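Local coordinates for protein deacetylase EF_0837 (Enterococcus faecalis, PDB 2ICS) that deacetylates acetyl-(R)-mandelate in vitro, though with very low efficiency, and belongs to the binuclear-zinc amidohydrolases with a TIM barrel, at residues D72-I77 with Q105-N110; G82-I87 with T362-Q367; N96-Y101 with I143-D148; I117-I122 with K133-L138; N218-Q223 with F253-T258. All blocks are in the same frame, centred on the assembly; numbering follows the deposited sequence.

Contact 1 of 5, residues D72-I77 with Q105-N110; sequences DYPDEI and QQAKTN
The flat group of this contact is the carboxylate of Asp75, which meets the backbone and side chains of Ala107, Lys108 and Thr109. Thr109 OG1 donates to the anti lone pair of Asp75 OD1, directed away from the other oxygen, at 2.9 Å. On the syn side of that same oxygen comes Thr109 N, 3.0 Å from Asp75 OD1 and 21° out of the carboxylate plane. The preceding amide, Lys108 N, makes weak bonds to both oxygens; the one to Asp75 OD2, at 3.3 Å, is nearly straight. Thus one carboxylate binds two successive amides and a hydroxyl, which would fix its rotation. Lys108 NZ, 4.7 Å from Asp75 OD2, could add favourable electrostatics without touching it. Beside this polar cluster, Pro74 CB packs on Ala107 CB at 3.7 Å. Thr109 OG1 also accepts from Val79 N, so its hydroxyl joins the carboxylate to the chain beyond 72-77. The contact joins the loop between helix 97-105 and TIM-barrel strand 110-114 to the short helix 74-77, which precedes barrel strand 83-89, while Pro74 and Ile77 pack on Cys63 and Asp72 forms a salt bridge with Arg278 of helix 275-279.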
# COMPACT_ATOMS: atom_id res chain seq x y z
N ASP A 72 10.28 2.23 -10.90
CA ASP A 72 10.01 3.65 -10.71
C ASP A 72 11.02 4.21 -9.73
O ASP A 72 11.85 3.47 -9.20
CB ASP A 72 8.59 3.89 -10.17
CG ASP A 72 8.00 5.20 -10.69
OD1 ASP A 72 8.79 6.16 -10.89
OD2 ASP A 72 6.77 5.27 -10.89
N TYR A 73 10.96 5.52 -9.50
CA TYR A 73 11.88 6.16 -8.58
C TYR A 73 11.15 6.49 -7.29
O TYR A 73 10.19 7.26 -7.28
CB TYR A 73 12.46 7.43 -9.21
CG TYR A 73 13.10 7.16 -10.56
CD1 TYR A 73 12.33 7.17 -11.72
CD2 TYR A 73 14.46 6.83 -10.66
CE1 TYR A 73 12.89 6.85 -12.96
CE2 TYR A 73 15.03 6.51 -11.90
CZ TYR A 73 14.24 6.52 -13.04
OH TYR A 73 14.77 6.19 -14.25
N PRO A 74 11.61 5.90 -6.17
CA PRO A 74 11.06 6.07 -4.83
C PRO A 74 10.46 7.43 -4.49
O PRO A 74 9.30 7.52 -4.09
CB PRO A 74 12.24 5.71 -3.93
CG PRO A 74 12.86 4.60 -4.70
CD PRO A 74 12.87 5.14 -6.12
N ASP A 75 11.23 8.49 -4.66
CA ASP A 75 10.70 9.80 -4.31
C ASP A 75 9.64 10.36 -5.25
O ASP A 75 8.94 11.30 -4.88
CB ASP A 75 11.85 10.79 -4.10
CG ASP A 75 12.78 10.38 -2.97
OD1 ASP A 75 12.30 9.72 -2.01
OD2 ASP A 75 13.98 10.71 -3.03
N GLU A 76 9.51 9.80 -6.45
CA GLU A 76 8.48 10.28 -7.37
C GLU A 76 7.11 9.71 -7.00
O GLU A 76 6.09 10.28 -7.34
CB GLU A 76 8.79 9.87 -8.82
CG GLU A 76 10.00 10.56 -9.43
CD GLU A 76 9.93 12.07 -9.33
OE1 GLU A 76 8.91 12.65 -9.77
OE2 GLU A 76 10.89 12.67 -8.82
N ILE A 77 7.11 8.58 -6.29
CA ILE A 77 5.85 7.95 -5.87
C ILE A 77 5.68 8.11 -4.37
O ILE A 77 4.64 7.75 -3.81
CB ILE A 77 5.84 6.43 -6.16
CG1 ILE A 77 6.98 5.76 -5.39
CG2 ILE A 77 5.97 6.18 -7.65
CD1 ILE A 77 6.95 4.26 -5.42
N GLN A 105 18.12 3.32 0.37
CA GLN A 105 18.57 4.13 1.50
C GLN A 105 18.76 5.61 1.18
O GLN A 105 18.57 6.46 2.04
CB GLN A 105 19.88 3.57 2.06
CG GLN A 105 19.79 2.12 2.48
CD GLN A 105 18.51 1.82 3.23
OE1 GLN A 105 18.23 2.42 4.27
NE2 GLN A 105 17.72 0.90 2.70
N GLN A 106 19.13 5.91 -0.06
CA GLN A 106 19.36 7.30 -0.46
C GLN A 106 18.07 8.08 -0.74
O GLN A 106 18.11 9.28 -1.01
CB GLN A 106 20.26 7.34 -1.70
CG GLN A 106 19.69 6.63 -2.91
CD GLN A 106 20.57 6.74 -4.15
OE1 GLN A 106 21.74 6.32 -4.14
NE2 GLN A 106 20.02 7.29 -5.23
N ALA A 107 16.93 7.40 -0.67
CA ALA A 107 15.64 8.05 -0.92
C ALA A 107 15.16 8.81 0.31
O ALA A 107 15.42 8.41 1.44
CB ALA A 107 14.60 7.00 -1.33
N LYS A 108 14.46 9.91 0.09
CA LYS A 108 13.94 10.70 1.20
C LYS A 108 12.81 9.90 1.82
O LYS A 108 12.63 9.87 3.04
CB LYS A 108 13.42 12.05 0.68
CG LYS A 108 14.49 12.98 0.12
CD LYS A 108 13.85 14.19 -0.56
CE LYS A 108 14.87 15.27 -0.93
NZ LYS A 108 15.92 14.79 -1.87
N THR A 109 12.05 9.23 0.96
CA THR A 109 10.92 8.42 1.37
C THR A 109 11.41 7.18 2.11
O THR A 109 12.48 6.67 1.80
CB THR A 109 10.12 7.94 0.14
OG1 THR A 109 9.80 9.06 -0.70
CG2 THR A 109 8.83 7.27 0.57
N ASN A 110 10.64 6.71 3.08
CA ASN A 110 11.02 5.49 3.79
C ASN A 110 10.61 4.38 2.83
O ASN A 110 9.48 4.36 2.34
CB ASN A 110 10.25 5.33 5.10
CG ASN A 110 10.54 6.43 6.09
OD1 ASN A 110 11.69 6.81 6.29
ND2 ASN A 110 9.49 6.96 6.71

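Contact 2 of 5, residues G82-I87 with T362-Q367; sequences GVTTVI and TIIGGQ
Two threonine torsions bring Thr84 and Thr362 methyl to methyl. In Thr84, OG1 sits between the backbone N and the carbonyl carbon (chi1 59°), the crowded position, which leaves CG2 anti to the carbonyl carbon and facing the other segment. In Thr362, chi1 of -56° sets OG1 beside the backbone N and CG2 anti to it. The side chains cross obliquely, and Thr84 CG2 lies 3.6 Å from Thr362 CG2. The same Thr84 methyl presses on the backbone, 3.3 Å from Ile363 O, and its third neighbour is Ile364 CG1, 3.9 Å from Thr84 CG2. One methyl thus serves three consecutive residues of the partner strand. The hydroxyl of Thr84 is engaged elsewhere, donating to Trp56 O.

At the start of the first segment Gly82 adds a second close approach: its CA is 3.2 Å from Thr362 OG1. The backbone of Gly82 has a positive phi, which suits glycine, and its carbonyl bonds to Thr332 OG1. Thr362 OG1 has a weak bond to Asn371 O.

Strand 83-87 and strand 362-364 run at 47° with axes 7.3 Å apart; they are not paired neighbours, and the Thr84 methyl and Gly82 CA make the approach between them. Beyond Ile364 the chain reverses in a type I' turn that joins strand 350-364 to strand 367-370. Strand 83-89 lies between strands 51-61 and 110-114 of the barrel; the contact therefore joins it to the C-terminal strand 350-364, whose Ile363 packs on Leu7 and Ile9 of the N-terminal strand 5-13.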
# COMPACT_ATOMS: atom_id res chain seq x y z
N GLY A 82 3.12 13.04 -1.18
CA GLY A 82 2.60 13.03 0.17
C GLY A 82 2.67 11.68 0.85
O GLY A 82 2.10 11.49 1.92
N VAL A 83 3.36 10.73 0.23
CA VAL A 83 3.49 9.40 0.80
C VAL A 83 4.84 9.28 1.50
O VAL A 83 5.90 9.35 0.87
CB VAL A 83 3.35 8.31 -0.30
CG1 VAL A 83 3.39 6.92 0.32
CG2 VAL A 83 2.02 8.51 -1.06
N THR A 84 4.81 9.13 2.82
CA THR A 84 6.02 9.04 3.62
C THR A 84 6.70 7.67 3.61
O THR A 84 7.92 7.58 3.78
CB THR A 84 5.74 9.46 5.08
OG1 THR A 84 4.73 8.62 5.65
CG2 THR A 84 5.27 10.91 5.13
N THR A 85 5.93 6.61 3.41
CA THR A 85 6.47 5.26 3.39
C THR A 85 5.87 4.44 2.24
O THR A 85 4.68 4.55 1.94
CB THR A 85 6.19 4.52 4.73
OG1 THR A 85 6.88 5.17 5.80
CG2 THR A 85 6.64 3.07 4.66
N VAL A 86 6.71 3.62 1.60
CA VAL A 86 6.24 2.76 0.52
C VAL A 86 6.82 1.37 0.72
O VAL A 86 7.91 1.21 1.27
CB VAL A 86 6.66 3.26 -0.89
CG1 VAL A 86 5.97 4.58 -1.21
CG2 VAL A 86 8.18 3.41 -0.97
N ILE A 87 6.08 0.37 0.28
CA ILE A 87 6.53 -1.00 0.38
C ILE A 87 6.53 -1.60 -1.01
O ILE A 87 5.48 -1.72 -1.65
CB ILE A 87 5.60 -1.84 1.28
CG1 ILE A 87 5.41 -1.14 2.63
CG2 ILE A 87 6.19 -3.23 1.47
CD1 ILE A 87 4.51 -1.90 3.60
N THR A 362 4.89 17.47 3.31
CA THR A 362 5.14 16.10 3.72
C THR A 362 6.33 16.08 4.66
O THR A 362 7.41 16.57 4.33
CB THR A 362 5.41 15.20 2.50
OG1 THR A 362 4.31 15.30 1.58
CG2 THR A 362 5.56 13.75 2.94
N ILE A 363 6.13 15.52 5.85
CA ILE A 363 7.19 15.44 6.83
C ILE A 363 7.63 13.99 6.98
O ILE A 363 6.79 13.10 7.12
CB ILE A 363 6.71 15.95 8.20
CG1 ILE A 363 6.22 17.39 8.06
CG2 ILE A 363 7.85 15.87 9.21
CD1 ILE A 363 5.67 17.98 9.32
N ILE A 364 8.94 13.78 6.94
CA ILE A 364 9.50 12.45 7.05
C ILE A 364 10.62 12.45 8.08
O ILE A 364 11.60 13.18 7.94
CB ILE A 364 10.08 11.99 5.70
CG1 ILE A 364 9.00 12.05 4.62
CG2 ILE A 364 10.65 10.58 5.84
CD1 ILE A 364 9.44 11.53 3.25
N GLY A 365 10.47 11.61 9.11
CA GLY A 365 11.47 11.52 10.15
C GLY A 365 11.77 12.88 10.75
O GLY A 365 12.89 13.13 11.20
N GLY A 366 10.78 13.76 10.74
CA GLY A 366 10.99 15.09 11.30
C GLY A 366 11.44 16.12 10.29
O GLY A 366 11.48 17.31 10.60
N GLN A 367 11.80 15.69 9.08
CA GLN A 367 12.24 16.60 8.04
C GLN A 367 11.03 17.06 7.23
O GLN A 367 10.12 16.27 6.95
CB GLN A 367 13.25 15.93 7.11
CG GLN A 367 14.53 15.48 7.79
CD GLN A 367 15.24 16.61 8.52
OE1 GLN A 367 15.55 17.65 7.93
NE2 GLN A 367 15.48 16.42 9.81

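Contact 3 of 5, residues N96-Y101 with I143-D148; sequences NIHEFY and IQELPD
Leu146, the first residue to leave helical geometry after helix 136-145, reaches between His98 and Tyr101. From CB the chain turns with CG beside the backbone N (chi1 -59°), and Leu146 CG comes 3.8 Å from His98 CE1. There it forks, one methyl for each ring. CD1 lies over a face of the imidazole in a CH-pi contact, 4.0 Å from the His98 centroid, and also touches Tyr101 CB; Ile97 CG2 is a looser neighbour. CD2 covers a face of the phenol ring, 3.8 Å from the Tyr101 centroid, displaced toward CD2 and CE2 of that ring.

The edge of the imidazole is held as well. His98 NE2 donates to Glu145 OE1 at 2.8 Å, with an N-H...O angle of 155°, meeting the carboxylate on its anti side. Ring and carboxylate planes are nearly coplanar, 18° apart, and the negative charge would be expected to favour a protonated imidazole.

Helices 97-105 and 136-145 thus join on the outside of the barrel: Ile97 and Ile143 pack on Val150 of strand 150-152, and Tyr101 meets Phe149 edge-to-face just before that strand.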
# COMPACT_ATOMS: atom_id res chain seq x y z
N ASN A 96 18.57 -10.29 -5.57
CA ASN A 96 18.78 -8.90 -5.97
C ASN A 96 18.24 -7.85 -5.00
O ASN A 96 18.36 -6.66 -5.25
CB ASN A 96 18.20 -8.67 -7.38
CG ASN A 96 16.80 -9.27 -7.56
OD1 ASN A 96 16.28 -9.97 -6.68
ND2 ASN A 96 16.20 -9.00 -8.71
N ILE A 97 17.70 -8.30 -3.88
CA ILE A 97 17.15 -7.37 -2.90
C ILE A 97 18.20 -6.45 -2.27
O ILE A 97 17.90 -5.31 -1.88
CB ILE A 97 16.38 -8.13 -1.80
CG1 ILE A 97 15.59 -7.15 -0.94
CG2 ILE A 97 17.36 -8.95 -0.96
CD1 ILE A 97 14.50 -7.80 -0.13
N HIS A 98 19.44 -6.93 -2.18
CA HIS A 98 20.52 -6.13 -1.61
C HIS A 98 20.84 -4.93 -2.49
O HIS A 98 21.04 -3.82 -1.99
CB HIS A 98 21.76 -6.99 -1.40
CG HIS A 98 21.77 -7.72 -0.10
ND1 HIS A 98 22.08 -7.11 1.10
CD2 HIS A 98 21.48 -9.01 0.21
CE1 HIS A 98 21.97 -7.98 2.08
NE2 HIS A 98 21.61 -9.15 1.57
N GLU A 99 20.88 -5.15 -3.79
CA GLU A 99 21.17 -4.06 -4.72
C GLU A 99 20.05 -3.02 -4.60
O GLU A 99 20.28 -1.82 -4.71
CB GLU A 99 21.23 -4.58 -6.15
CG GLU A 99 21.80 -3.58 -7.14
CD GLU A 99 21.59 -4.01 -8.57
OE1 GLU A 99 21.51 -5.24 -8.82
OE2 GLU A 99 21.53 -3.13 -9.46
N PHE A 100 18.83 -3.51 -4.38
CA PHE A 100 17.67 -2.64 -4.23
C PHE A 100 17.76 -1.90 -2.90
O PHE A 100 17.52 -0.70 -2.82
CB PHE A 100 16.38 -3.48 -4.31
CG PHE A 100 15.11 -2.72 -4.03
CD1 PHE A 100 15.00 -1.36 -4.32
CD2 PHE A 100 14.01 -3.37 -3.49
CE1 PHE A 100 13.81 -0.66 -4.09
CE2 PHE A 100 12.81 -2.69 -3.25
CZ PHE A 100 12.71 -1.33 -3.55
N TYR A 101 18.11 -2.64 -1.85
CA TYR A 101 18.24 -2.07 -0.51
C TYR A 101 19.21 -0.88 -0.46
O TYR A 101 18.92 0.14 0.17
CB TYR A 101 18.70 -3.14 0.47
CG TYR A 101 18.97 -2.61 1.87
CD1 TYR A 101 17.92 -2.20 2.69
CD2 TYR A 101 20.26 -2.53 2.37
CE1 TYR A 101 18.16 -1.71 3.98
CE2 TYR A 101 20.51 -2.05 3.66
CZ TYR A 101 19.46 -1.64 4.45
OH TYR A 101 19.71 -1.16 5.72
N ILE A 143 15.57 -12.42 4.85
CA ILE A 143 14.84 -11.94 6.02
C ILE A 143 15.76 -11.74 7.22
O ILE A 143 15.57 -10.80 8.00
CB ILE A 143 13.69 -12.92 6.37
CG1 ILE A 143 12.64 -12.89 5.25
CG2 ILE A 143 13.06 -12.54 7.71
CD1 ILE A 143 11.46 -13.81 5.48
N GLN A 144 16.76 -12.60 7.38
CA GLN A 144 17.68 -12.49 8.50
C GLN A 144 18.78 -11.47 8.20
O GLN A 144 19.40 -10.92 9.11
CB GLN A 144 18.32 -13.85 8.80
CG GLN A 144 17.30 -14.94 9.09
CD GLN A 144 17.94 -16.30 9.33
OE1 GLN A 144 19.14 -16.49 9.09
NE2 GLN A 144 17.14 -17.26 9.79
N GLU A 145 18.99 -11.20 6.91
CA GLU A 145 20.01 -10.26 6.48
C GLU A 145 19.57 -8.80 6.50
O GLU A 145 20.38 -7.90 6.74
CB GLU A 145 20.51 -10.63 5.07
CG GLU A 145 21.45 -11.83 5.05
CD GLU A 145 21.60 -12.45 3.67
OE1 GLU A 145 21.89 -11.70 2.71
OE2 GLU A 145 21.45 -13.68 3.55
N LEU A 146 18.29 -8.55 6.23
CA LEU A 146 17.78 -7.18 6.22
C LEU A 146 16.46 -7.05 6.98
O LEU A 146 15.41 -6.82 6.39
CB LEU A 146 17.58 -6.72 4.77
CG LEU A 146 18.82 -6.73 3.86
CD1 LEU A 146 18.39 -6.52 2.42
CD2 LEU A 146 19.80 -5.66 4.30
N PRO A 147 16.51 -7.19 8.32
CA PRO A 147 15.31 -7.09 9.16
C PRO A 147 14.71 -5.68 9.13
O PRO A 147 13.50 -5.52 9.30
CB PRO A 147 15.83 -7.44 10.56
CG PRO A 147 17.07 -8.24 10.29
CD PRO A 147 17.69 -7.52 9.14
N ASP A 148 15.56 -4.68 8.91
CA ASP A 148 15.11 -3.29 8.87
C ASP A 148 14.54 -2.92 7.50
O ASP A 148 14.17 -1.76 7.28
CB ASP A 148 16.28 -2.35 9.18
CG ASP A 148 17.00 -2.69 10.47
OD1 ASP A 148 16.33 -2.80 11.52
OD2 ASP A 148 18.24 -2.85 10.43

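Contact 4 of 5, residues I117-I122 with K133-L138; sequences ISKWGI and KVQASL
Lys133 O is approached by more than one group of the opposite loop. Lys119 N donates to it at 2.9 Å with a nearly straight N-H...O angle of 166°, and Ser118 CA adds a C-H...O contact, 3.5 Å from Lys133 O. The contact is returned in the other direction, as Val134 CA lies 3.4 Å from Ile117 O. A water hydrogen-bonded to Ile117 O, at 2.7 Å, can also bond Gln135 O and so could bridge the two backbones.

Ser118 to Gly121 form a type I beta turn, closed by Gly121 N to Ser118 O. It belongs to the loop that follows barrel strand 110-114, and the other segment leads through Gln135, at the N-cap position, into helix 136-145; this is the C-terminal end of the barrel strands, where the beta-to-alpha loops surround the metal centre in amidohydrolases. Ile117 accordingly has its side chain about 8 Å from that of Arg156, a transition-state stabiliser by similarity. It also packs on Ile176 of helix 168-178, while Val134 rests on Leu172 of the same helix.

Ser118 OG, anti to its backbone N (chi1 -171°), stands 3.3 Å from Lys133 CB and is hydrogen-bonded to Glu127 O. The aliphatic part of Lys119 runs past Leu138, with Lys119 CD 3.6 Å from Leu138 CD1, before the chain bends at chi4.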
# COMPACT_ATOMS: atom_id res chain seq x y z
N ILE A 117 9.11 -14.71 -3.37
CA ILE A 117 9.55 -16.06 -3.03
C ILE A 117 10.44 -16.64 -4.13
O ILE A 117 11.13 -17.63 -3.91
CB ILE A 117 8.35 -17.00 -2.80
CG1 ILE A 117 7.45 -17.03 -4.03
CG2 ILE A 117 7.59 -16.55 -1.56
CD1 ILE A 117 6.34 -18.05 -3.94
N SER A 118 10.43 -16.00 -5.30
CA SER A 118 11.28 -16.42 -6.42
C SER A 118 12.56 -15.58 -6.33
O SER A 118 12.50 -14.35 -6.45
CB SER A 118 10.57 -16.17 -7.75
OG SER A 118 11.29 -16.76 -8.82
N LYS A 119 13.70 -16.23 -6.12
CA LYS A 119 14.98 -15.54 -5.94
C LYS A 119 15.35 -14.35 -6.83
O LYS A 119 16.09 -13.47 -6.40
CB LYS A 119 16.14 -16.54 -5.95
CG LYS A 119 16.38 -17.31 -7.25
CD LYS A 119 17.72 -18.05 -7.15
CE LYS A 119 18.01 -18.94 -8.36
NZ LYS A 119 17.27 -20.24 -8.31
N TRP A 120 14.86 -14.30 -8.07
CA TRP A 120 15.19 -13.16 -8.92
C TRP A 120 14.06 -12.14 -9.04
O TRP A 120 14.13 -11.23 -9.86
CB TRP A 120 15.62 -13.63 -10.32
CG TRP A 120 16.93 -14.36 -10.31
CD1 TRP A 120 17.12 -15.71 -10.39
CD2 TRP A 120 18.22 -13.77 -10.17
NE1 TRP A 120 18.46 -16.00 -10.29
CE2 TRP A 120 19.16 -14.83 -10.16
CE3 TRP A 120 18.69 -12.46 -10.05
CZ2 TRP A 120 20.54 -14.62 -10.02
CZ3 TRP A 120 20.06 -12.24 -9.92
CH2 TRP A 120 20.97 -13.32 -9.90
N GLY A 121 13.04 -12.29 -8.21
CA GLY A 121 11.93 -11.36 -8.27
C GLY A 121 11.16 -11.46 -9.58
O GLY A 121 10.99 -12.54 -10.14
N ILE A 122 10.70 -10.31 -10.07
CA ILE A 122 9.92 -10.26 -11.30
C ILE A 122 10.75 -10.01 -12.55
O ILE A 122 10.26 -9.37 -13.48
CB ILE A 122 8.86 -9.16 -11.20
CG1 ILE A 122 9.57 -7.82 -11.01
CG2 ILE A 122 7.90 -9.44 -10.05
CD1 ILE A 122 8.67 -6.67 -10.70
N LYS A 133 13.53 -21.76 -8.82
CA LYS A 133 13.80 -20.38 -8.45
C LYS A 133 13.23 -20.04 -7.08
O LYS A 133 13.62 -19.06 -6.45
CB LYS A 133 13.20 -19.42 -9.47
CG LYS A 133 13.76 -19.52 -10.88
CD LYS A 133 13.07 -18.51 -11.79
CE LYS A 133 13.58 -18.56 -13.21
NZ LYS A 133 12.85 -17.58 -14.06
N VAL A 134 12.30 -20.87 -6.61
CA VAL A 134 11.66 -20.66 -5.32
C VAL A 134 12.35 -21.46 -4.22
O VAL A 134 11.89 -22.54 -3.84
CB VAL A 134 10.17 -21.07 -5.38
CG1 VAL A 134 9.52 -20.89 -4.02
CG2 VAL A 134 9.45 -20.22 -6.42
N GLN A 135 13.45 -20.92 -3.70
CA GLN A 135 14.20 -21.58 -2.63
C GLN A 135 13.88 -20.97 -1.27
O GLN A 135 14.21 -19.82 -1.01
CB GLN A 135 15.71 -21.48 -2.88
CG GLN A 135 16.21 -22.24 -4.09
CD GLN A 135 17.72 -22.14 -4.26
OE1 GLN A 135 18.49 -22.56 -3.39
NE2 GLN A 135 18.15 -21.56 -5.38
N ALA A 136 13.26 -21.76 -0.40
CA ALA A 136 12.90 -21.30 0.93
C ALA A 136 14.12 -20.75 1.67
O ALA A 136 14.05 -19.71 2.32
CB ALA A 136 12.28 -22.44 1.74
N SER A 137 15.24 -21.46 1.55
CA SER A 137 16.48 -21.07 2.21
C SER A 137 16.92 -19.66 1.84
O SER A 137 17.29 -18.88 2.72
CB SER A 137 17.60 -22.05 1.86
OG SER A 137 17.33 -23.33 2.40
N LEU A 138 16.89 -19.35 0.55
CA LEU A 138 17.31 -18.03 0.11
C LEU A 138 16.43 -16.93 0.67
O LEU A 138 16.92 -15.83 0.97
CB LEU A 138 17.32 -17.96 -1.42
CG LEU A 138 18.22 -18.95 -2.16
CD1 LEU A 138 18.27 -18.58 -3.64
CD2 LEU A 138 19.62 -18.94 -1.56
O HOH W 1 13.72 -17.67 -3.29

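Contact 5 of 5, residues N218-Q223 with F253-T258; sequences NGILDQ and FHVAET
Ile220 is the first residue of its segment to meet the helix, its CG1 lying 3.9 Å from Val255 CG1. The chi1 of 68° puts that CG1 between the backbone N and the carbonyl carbon, from where it lies against Val255 CG1, with Ile220 CD1 also near that methyl. Ile220 also packs on Phe213, as does Ala256 of the helix, and its backbone pairs with Lys229.

Leu221 carries most of the contact. Its CG is anti to the backbone N (chi1 179°), and the two methyls part toward different positions on the helix. CD1 meets Thr258 CG2 at 3.7 Å, the side chains crossing at about a right angle. CD2 comes to the imidazole, 3.6 Å from His254 CD2, and it also lies near Val255 CG2. His254, Val255 and Thr258 thus present one face of helix 253-261 to a single leucine.

This is the region beyond barrel strand 208-210 and the zinc ligand His211, whose side chain is about 9 Å from that of Ile220. The excursion folds into a small antiparallel hairpin of strands 221-222 and 227-228, packed against the helix that follows strand 241-243. Within the loop joining the hairpin strands, Asp226 OD1 accepts from His254 NE2, giving the helix a polar tie beside the apolar one.

On the helix, Thr258 OG1 donates to His254 O at 2.8 Å from above the carbonyl plane, and Thr258 N reaches that oxygen from the opposite face.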
# COMPACT_ATOMS: atom_id res chain seq x y z
N ASN A 218 -11.99 -14.31 -12.80
CA ASN A 218 -11.51 -15.04 -11.63
C ASN A 218 -11.44 -14.14 -10.40
O ASN A 218 -10.83 -14.49 -9.39
CB ASN A 218 -10.14 -15.64 -11.94
CG ASN A 218 -9.66 -16.61 -10.87
OD1 ASN A 218 -10.39 -17.50 -10.44
ND2 ASN A 218 -8.40 -16.45 -10.45
N GLY A 219 -12.07 -12.96 -10.49
CA GLY A 219 -12.09 -12.02 -9.38
C GLY A 219 -13.19 -12.35 -8.38
O GLY A 219 -13.83 -13.39 -8.50
N ILE A 220 -13.42 -11.47 -7.41
CA ILE A 220 -14.44 -11.72 -6.38
C ILE A 220 -15.90 -11.51 -6.81
O ILE A 220 -16.81 -11.93 -6.10
CB ILE A 220 -14.19 -10.86 -5.12
CG1 ILE A 220 -14.43 -9.39 -5.43
CG2 ILE A 220 -12.77 -11.08 -4.61
CD1 ILE A 220 -14.36 -8.50 -4.20
N LEU A 221 -16.13 -10.85 -7.94
CA LEU A 221 -17.50 -10.64 -8.39
C LEU A 221 -17.95 -11.75 -9.33
O LEU A 221 -17.23 -12.13 -10.25
CB LEU A 221 -17.64 -9.29 -9.09
CG LEU A 221 -19.05 -8.98 -9.63
CD1 LEU A 221 -20.00 -8.76 -8.46
CD2 LEU A 221 -19.02 -7.75 -10.51
N ASP A 222 -19.15 -12.28 -9.09
CA ASP A 222 -19.70 -13.32 -9.96
C ASP A 222 -20.42 -12.53 -11.04
O ASP A 222 -21.50 -11.97 -10.80
CB ASP A 222 -20.70 -14.20 -9.21
CG ASP A 222 -21.12 -15.43 -10.01
OD1 ASP A 222 -21.43 -15.29 -11.22
OD2 ASP A 222 -21.15 -16.54 -9.43
N GLN A 223 -19.83 -12.47 -12.23
CA GLN A 223 -20.42 -11.71 -13.33
C GLN A 223 -21.79 -12.21 -13.76
O GLN A 223 -22.58 -11.45 -14.33
CB GLN A 223 -19.46 -11.71 -14.52
CG GLN A 223 -18.11 -11.07 -14.22
CD GLN A 223 -17.15 -11.17 -15.39
OE1 GLN A 223 -16.86 -12.27 -15.88
NE2 GLN A 223 -16.64 -10.03 -15.84
N PHE A 253 -14.24 -0.27 -10.91
CA PHE A 253 -15.25 0.51 -10.18
C PHE A 253 -16.49 -0.31 -9.86
O PHE A 253 -16.98 -0.29 -8.72
CB PHE A 253 -15.69 1.74 -10.99
CG PHE A 253 -14.79 2.94 -10.83
CD1 PHE A 253 -14.61 3.54 -9.59
CD2 PHE A 253 -14.18 3.52 -11.94
CE1 PHE A 253 -13.85 4.69 -9.45
CE2 PHE A 253 -13.41 4.68 -11.81
CZ PHE A 253 -13.25 5.26 -10.57
N HIS A 254 -17.02 -1.02 -10.85
CA HIS A 254 -18.22 -1.80 -10.64
C HIS A 254 -18.06 -2.80 -9.50
O HIS A 254 -18.96 -2.98 -8.67
CB HIS A 254 -18.62 -2.53 -11.92
CG HIS A 254 -19.91 -3.29 -11.79
ND1 HIS A 254 -21.11 -2.66 -11.56
CD2 HIS A 254 -20.16 -4.62 -11.79
CE1 HIS A 254 -22.06 -3.57 -11.42
NE2 HIS A 254 -21.51 -4.77 -11.55
N VAL A 255 -16.90 -3.45 -9.45
CA VAL A 255 -16.64 -4.43 -8.42
C VAL A 255 -16.60 -3.80 -7.02
O VAL A 255 -17.21 -4.32 -6.08
CB VAL A 255 -15.31 -5.17 -8.69
CG1 VAL A 255 -15.00 -6.13 -7.56
CG2 VAL A 255 -15.40 -5.92 -10.02
N ALA A 256 -15.91 -2.67 -6.91
CA ALA A 256 -15.79 -1.95 -5.64
C ALA A 256 -17.15 -1.42 -5.19
O ALA A 256 -17.48 -1.46 -4.00
CB ALA A 256 -14.81 -0.77 -5.79
N GLU A 257 -17.94 -0.93 -6.15
CA GLU A 257 -19.26 -0.41 -5.85
C GLU A 257 -20.18 -1.53 -5.42
O GLU A 257 -20.93 -1.39 -4.46
CB GLU A 257 -19.83 0.32 -7.06
CG GLU A 257 -19.01 1.54 -7.48
CD GLU A 257 -19.43 2.10 -8.83
OE1 GLU A 257 -19.82 1.31 -9.72
OE2 GLU A 257 -19.35 3.34 -9.00
N THR A 258 -20.12 -2.65 -6.13
CA THR A 258 -20.97 -3.79 -5.78
C THR A 258 -20.61 -4.26 -4.38
O THR A 258 -21.50 -4.50 -3.56
CB THR A 258 -20.78 -4.95 -6.76
OG1 THR A 258 -21.21 -4.54 -8.07
CG2 THR A 258 -21.60 -6.16 -6.33

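How the contacts relate
From the N terminus, contact 1 opens at 72-77, contact 2 at 82-87 and contact 3 at 96-101. Contact 1 closes first, at 105-110, and so crosses both others; it abuts contact 2 through sheet bonds of Asn110 with Thr84 and Val86. Contact 4, tying a loop after a barrel strand to the start of helix 136-145, opens and closes within contact 3, which joins two outer helices; Asn96 bonds Trp120 O between them. Contact 5 follows in series, holding a small hairpin to helix 253-261, its centre about 36 Å from that of contact 3. Contact 2 closes last, at 362-367, enclosing contacts 3, 4 and 5 and joining the barrel to C-terminal strands.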